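Local coordinates for mutT/nudix family protein (Listeria innocua, PDB 3I9X) that is a Nudix-family protein and probably works as a hydrolase, represented here by the part of the longer chain that carries its Nudix domain, at residues Gly27-Met32 against Gly116-Arg121; Pro100-Gly105 against Ala122-Val127. All blocks are in the same frame, centred on the assembly; numbering follows the deposited sequence.

Contact 1. Residues Gly27-Met32 against Gly116-Arg121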
loop_
_atom_site.group_PDB
_atom_site.type_symbol
_atom_site.label_atom_id
_atom_site.label_comp_id
_atom_site.label_asym_id
_atom_site.label_seq_id
_atom_site.Cartn_x
_atom_site.Cartn_y
_atom_site.Cartn_z
ATOM N N GLY A 27 -5.270 -11.297 7.378
ATOM C CA GLY A 27 -5.202 -10.049 8.135
ATOM C C GLY A 27 -4.627 -8.887 7.361
ATOM O O GLY A 27 -3.867 -9.062 6.428
ATOM N N TYR A 28 -5.016 -7.702 7.796
ATOM C CA TYR A 28 -4.501 -6.464 7.298
ATOM C C TYR A 28 -4.081 -5.676 8.504
ATOM O O TYR A 28 -4.907 -5.444 9.385
ATOM C CB TYR A 28 -5.649 -5.733 6.582
ATOM C CG TYR A 28 -5.301 -4.464 5.866
ATOM C CD1 TYR A 28 -4.098 -4.329 5.146
ATOM C CD2 TYR A 28 -6.220 -3.415 5.803
ATOM C CE1 TYR A 28 -3.822 -3.176 4.450
ATOM C CE2 TYR A 28 -5.945 -2.262 5.106
ATOM C CZ TYR A 28 -4.752 -2.134 4.417
ATOM O OH TYR A 28 -4.492 -0.951 3.712
ATOM N N THR A 29 -2.827 -5.211 8.515
ATOM C CA THR A 29 -2.321 -4.372 9.597
ATOM C C THR A 29 -1.837 -2.987 9.140
ATOM O O THR A 29 -1.523 -2.766 7.974
ATOM C CB THR A 29 -1.184 -5.055 10.376
ATOM O OG1 THR A 29 -0.077 -5.230 9.507
ATOM C CG2 THR A 29 -1.604 -6.430 10.876
ATOM N N SER A 30 -1.868 -2.061 10.089
ATOM C CA SER A 30 -1.364 -0.713 9.957
ATOM C C SER A 30 -0.172 -0.600 10.901
ATOM O O SER A 30 -0.349 -0.663 12.116
ATOM C CB SER A 30 -2.446 0.245 10.401
ATOM O OG SER A 30 -2.216 1.532 9.895
ATOM N N ASP A 31 1.035 -0.547 10.353
ATOM C CA ASP A 31 2.273 -0.485 11.160
ATOM C C ASP A 31 2.966 0.866 11.009
ATOM O O ASP A 31 3.040 1.420 9.904
ATOM C CB ASP A 31 3.192 -1.642 10.751
ATOM C CG ASP A 31 2.602 -2.994 11.129
ATOM O OD1 ASP A 31 2.239 -3.137 12.323
ATOM O OD2 ASP A 31 2.456 -3.885 10.249
ATOM N N MET A 32 3.485 1.366 12.131
ATOM C CA MET A 32 3.958 2.738 12.263
ATOM C C MET A 32 5.431 2.843 12.646
ATOM O O MET A 32 5.837 2.423 13.729
ATOM C CB MET A 32 3.159 3.458 13.340
ATOM C CG MET A 32 1.593 3.315 13.173
ATOM S SD MET A 32 0.630 4.479 14.240
ATOM C CE MET A 32 2.009 5.702 14.330
ATOM N N GLY A 116 0.187 -16.173 9.470
ATOM C CA GLY A 116 -0.613 -16.395 8.247
ATOM C C GLY A 116 -0.325 -15.431 7.077
ATOM O O GLY A 116 0.789 -14.945 6.902
ATOM N N TRP A 117 -1.335 -15.185 6.253
ATOM C CA TRP A 117 -1.200 -14.265 5.098
ATOM C C TRP A 117 -1.611 -12.861 5.582
ATOM O O TRP A 117 -2.815 -12.545 5.645
ATOM C CB TRP A 117 -2.082 -14.768 3.938
ATOM C CG TRP A 117 -2.041 -13.972 2.666
ATOM C CD1 TRP A 117 -1.160 -13.002 2.331
ATOM C CD2 TRP A 117 -2.904 -14.147 1.536
ATOM N NE1 TRP A 117 -1.436 -12.535 1.065
ATOM C CE2 TRP A 117 -2.504 -13.228 0.558
ATOM C CE3 TRP A 117 -3.972 -15.005 1.259
ATOM C CZ2 TRP A 117 -3.126 -13.143 -0.692
ATOM C CZ3 TRP A 117 -4.610 -14.914 0.019
ATOM C CH2 TRP A 117 -4.186 -13.992 -0.937
ATOM N N ILE A 118 -0.636 -12.067 6.041
ATOM C CA ILE A 118 -0.990 -10.770 6.665
ATOM C C ILE A 118 -0.306 -9.674 5.865
ATOM O O ILE A 118 0.888 -9.757 5.568
ATOM C CB ILE A 118 -0.658 -10.731 8.187
ATOM C CG1 ILE A 118 -1.508 -11.766 8.939
ATOM C CG2 ILE A 118 -0.964 -9.373 8.788
ATOM C CD1 ILE A 118 -0.904 -12.212 10.244
ATOM N N ILE A 119 -1.104 -8.709 5.439
ATOM C CA ILE A 119 -0.645 -7.620 4.600
ATOM C C ILE A 119 -0.546 -6.400 5.497
ATOM O O ILE A 119 -1.516 -6.069 6.225
ATOM C CB ILE A 119 -1.645 -7.366 3.477
ATOM C CG1 ILE A 119 -1.716 -8.600 2.550
ATOM C CG2 ILE A 119 -1.286 -6.117 2.682
ATOM C CD1 ILE A 119 -3.158 -8.878 2.069
ATOM N N SER A 120 0.647 -5.796 5.513
ATOM C CA SER A 120 0.899 -4.602 6.302
ATOM C C SER A 120 0.969 -3.334 5.465
ATOM O O SER A 120 1.751 -3.255 4.552
ATOM C CB SER A 120 2.219 -4.734 7.058
ATOM O OG SER A 120 2.663 -3.452 7.441
ATOM N N ARG A 121 0.191 -2.333 5.845
ATOM C CA ARG A 121 0.284 -0.991 5.328
ATOM C C ARG A 121 1.152 -0.167 6.295
ATOM O O ARG A 121 0.837 0.016 7.472
ATOM C CB ARG A 121 -1.135 -0.427 5.172
ATOM C CG ARG A 121 -1.301 1.021 4.601
ATOM C CD ARG A 121 -0.371 1.326 3.567
ATOM N NE ARG A 121 -0.778 2.445 2.734
ATOM C CZ ARG A 121 -0.024 2.954 1.758
ATOM N NH1 ARG A 121 1.182 2.463 1.505
ATOM N NH2 ARG A 121 -0.492 3.959 1.010
#
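D31 and S120 join their side chains across this parallel strand pair. S120 OG donates to D31 OD2 at 2.8 Å and meets the anti lone pair of that oxygen, the one away from OD1. T29 OG1 gives the same oxygen a second bond of 3.0 Å, coming from above the carboxylate plane. T29 can do this because its OG1 sits between the backbone N and the carbonyl carbon (chi1 65°), which also brings OG1 within 3.4 Å of S120 CB and leaves the methyl CG2 beside the backbone N, where it touches I118 CG2 with the two side chains crossing at about a right angle. Two hydroxyl donors therefore fix OD2, which is also hydrogen-bonded to a bound glycerol, probably picked up from the crystallisation liquor. The backbones are joined by I119 N to G27 O, T29 N to I119 O, R121 N to T29 O and D31 N to R121 O. The ladder slackens at its start, where G27 N reaches W117 O only weakly, at 3.3 Å and 122°.

On the face bearing Y28, S30, I119 and R121 the side chains meet by van der Waals contact alone, and R121 is the partly exposed member. I119 O lies at the edge of the Y28 ring, 3.3 Å from CD1. The ring runs beside R121, pointing the same way, with Y28 OH 3.7 Å from R121 CB. The polar ends find partners beyond the two strands: Y28 OH bonds D108 of the second subunit, R121 NH1 bonds G105 O, and S30 OG bonds A82 O. Within the mixed sheet of the Nudix fold, strand 69-75 runs antiparallel on the other edge of 27-40, and helix 82-94 packs on Y28, S30 and R121.

Contact 2. Residues Pro100-Gly105 against Ala122-Val127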
loop_
_atom_site.group_PDB
_atom_site.type_symbol
_atom_site.label_atom_id
_atom_site.label_comp_id
_atom_site.label_asym_id
_atom_site.label_seq_id
_atom_site.Cartn_x
_atom_site.Cartn_y
_atom_site.Cartn_z
ATOM N N PRO A 100 0.200 14.100 10.893
ATOM C CA PRO A 100 0.100 13.412 9.614
ATOM C C PRO A 100 1.080 12.248 9.539
ATOM O O PRO A 100 2.245 12.368 9.906
ATOM C CB PRO A 100 0.433 14.498 8.578
ATOM C CG PRO A 100 0.308 15.812 9.313
ATOM C CD PRO A 100 0.707 15.472 10.730
ATOM N N LEU A 101 0.526 11.137 9.100
ATOM C CA LEU A 101 1.179 9.868 8.927
ATOM C C LEU A 101 1.482 9.738 7.448
ATOM O O LEU A 101 0.567 9.911 6.622
ATOM C CB LEU A 101 0.210 8.775 9.350
ATOM C CG LEU A 101 -0.122 8.702 10.856
ATOM C CD1 LEU A 101 -1.174 7.661 11.057
ATOM C CD2 LEU A 101 1.110 8.341 11.676
ATOM N N ILE A 102 2.759 9.520 7.117
ATOM C CA ILE A 102 3.207 9.416 5.745
ATOM C C ILE A 102 3.261 7.917 5.318
ATOM O O ILE A 102 3.947 7.114 5.927
ATOM C CB ILE A 102 4.594 10.054 5.589
ATOM C CG1 ILE A 102 4.592 11.489 6.174
ATOM C CG2 ILE A 102 5.116 9.961 4.088
ATOM C CD1 ILE A 102 3.463 12.407 5.614
ATOM N N PRO A 103 2.500 7.535 4.285
ATOM C CA PRO A 103 2.555 6.115 3.865
ATOM C C PRO A 103 3.880 5.851 3.210
ATOM O O PRO A 103 4.370 6.720 2.478
ATOM C CB PRO A 103 1.429 5.978 2.846
ATOM C CG PRO A 103 0.832 7.374 2.627
ATOM C CD PRO A 103 1.453 8.327 3.609
ATOM N N PHE A 104 4.519 4.726 3.493
ATOM C CA PHE A 104 5.749 4.476 2.746
ATOM C C PHE A 104 5.844 3.130 2.121
ATOM O O PHE A 104 6.750 2.906 1.311
ATOM C CB PHE A 104 7.032 4.786 3.547
ATOM C CG PHE A 104 7.305 3.818 4.641
ATOM C CD1 PHE A 104 8.137 2.756 4.434
ATOM C CD2 PHE A 104 6.724 3.962 5.860
ATOM C CE1 PHE A 104 8.365 1.857 5.417
ATOM C CE2 PHE A 104 6.990 3.034 6.901
ATOM C CZ PHE A 104 7.800 2.007 6.669
ATOM N N GLY A 105 4.981 2.214 2.509
ATOM C CA GLY A 105 4.797 1.035 1.658
ATOM C C GLY A 105 3.710 0.070 2.059
ATOM O O GLY A 105 2.844 0.357 2.909
ATOM N N ALA A 122 2.282 0.306 5.809
ATOM C CA ALA A 122 3.245 0.937 6.686
ATOM C C ALA A 122 3.286 2.458 6.524
ATOM O O ALA A 122 3.200 2.984 5.408
ATOM C CB ALA A 122 4.568 0.335 6.462
ATOM N N PHE A 123 3.358 3.150 7.640
ATOM C CA PHE A 123 3.393 4.592 7.669
ATOM C C PHE A 123 4.594 5.016 8.508
ATOM O O PHE A 123 4.995 4.262 9.426
ATOM C CB PHE A 123 2.149 5.140 8.369
ATOM C CG PHE A 123 0.822 4.816 7.680
ATOM C CD1 PHE A 123 0.210 5.744 6.816
ATOM C CD2 PHE A 123 0.137 3.649 7.987
ATOM C CE1 PHE A 123 -1.013 5.479 6.207
ATOM C CE2 PHE A 123 -1.101 3.365 7.394
ATOM C CZ PHE A 123 -1.671 4.277 6.490
ATOM N N TYR A 124 5.147 6.201 8.246
ATOM C CA TYR A 124 5.995 6.851 9.250
ATOM C C TYR A 124 5.449 8.173 9.750
ATOM O O TYR A 124 4.651 8.804 9.096
ATOM C CB TYR A 124 7.403 7.070 8.745
ATOM C CG TYR A 124 7.654 8.143 7.686
ATOM C CD1 TYR A 124 7.815 9.474 8.026
ATOM C CD2 TYR A 124 7.849 7.783 6.369
ATOM C CE1 TYR A 124 8.138 10.430 7.054
ATOM C CE2 TYR A 124 8.151 8.721 5.386
ATOM C CZ TYR A 124 8.300 10.040 5.731
ATOM O OH TYR A 124 8.592 10.950 4.729
ATOM N N ALA A 125 5.912 8.581 10.914
ATOM C CA ALA A 125 5.608 9.894 11.465
ATOM C C ALA A 125 6.860 10.430 12.153
ATOM O O ALA A 125 7.674 9.651 12.688
ATOM C CB ALA A 125 4.464 9.799 12.464
ATOM N N ILE A 126 6.998 11.756 12.136
ATOM C CA ILE A 126 8.046 12.465 12.855
ATOM C C ILE A 126 7.401 13.330 13.927
ATOM O O ILE A 126 6.715 14.288 13.628
ATOM C CB ILE A 126 8.899 13.291 11.915
ATOM C CG1 ILE A 126 9.543 12.383 10.878
ATOM C CG2 ILE A 126 10.014 14.065 12.680
ATOM C CD1 ILE A 126 9.911 13.101 9.628
ATOM N N VAL A 127 7.577 12.965 15.190
ATOM C CA VAL A 127 6.883 13.649 16.265
ATOM C C VAL A 127 7.916 14.281 17.188
ATOM O O VAL A 127 9.103 14.031 17.032
ATOM C CB VAL A 127 5.927 12.695 16.978
ATOM C CG1 VAL A 127 5.078 11.944 15.933
ATOM C CG2 VAL A 127 6.698 11.705 17.856
HETATM O O HOH W 1 5.038 13.028 10.391
#
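I102 sets its CB over the centre of one face of the Y124 ring, 3.7 Å from the centroid and 10° off the normal, a CH-pi contact. CG2 reaches across to Y124 CE2 at 3.5 Å, while CG1 lies nearest CE1. Next along this face, the F104 ring brings its CD2 to the edge of the Y124 ring and takes A122 CB over its own face, with CZ 3.6 Å from that methyl. F104 CG stands between the backbone N and the carbonyl carbon (chi1 71°), and the ring edge meets the backbone of F123 and Y124. On the other face P103 and L101 rest against the F123 ring, L101 CB being 4.0 Å from F123 CD1, and L101 CD2 touches A125 CB.

Outward from the side chains, the antiparallel backbones pair I102 with Y124 by two bonds, I102 N to Y124 O and Y124 N to I102 O, each 2.8 Å. The register then slips by one at a classic beta bulge: F104 and G105 both face A122, whose O accepts from F104 N at 2.9 Å and only weakly from G105 N, while A122 N returns a bond to G105 O. At the P100 end of the pairing a water donates to P100 O and accepts from I126 N, each at 2.9 Å.

These strands, 102-107 and 118-126, form a beta hairpin. Helix 82-94 covers L101 and F123 on one face, helix 161-177 packs on F104 and Y124 on the other, and strand 27-40 runs along the second edge of 118-126.

Strand 118-126 is common to both contacts and lies between their other strands, with 27-40 parallel on one edge (contact 1) and 102-107 antiparallel on the other (contact 2), so one sheet runs through all three. Contact 1 is almost wholly buried; its side-chain chemistry centres on the hydroxyls of T29 and S120 meeting the carboxylate of D31, and the second subunit packs against part of it. Contact 2 is mainly buried too, but I102 and P103 are exposed, and aromatic and aliphatic packing dominates there. The two also touch directly: F123 N probably bonds D31 O, and R121, tied to G105, packs on P103. Helix 82-94 lies against residues of both.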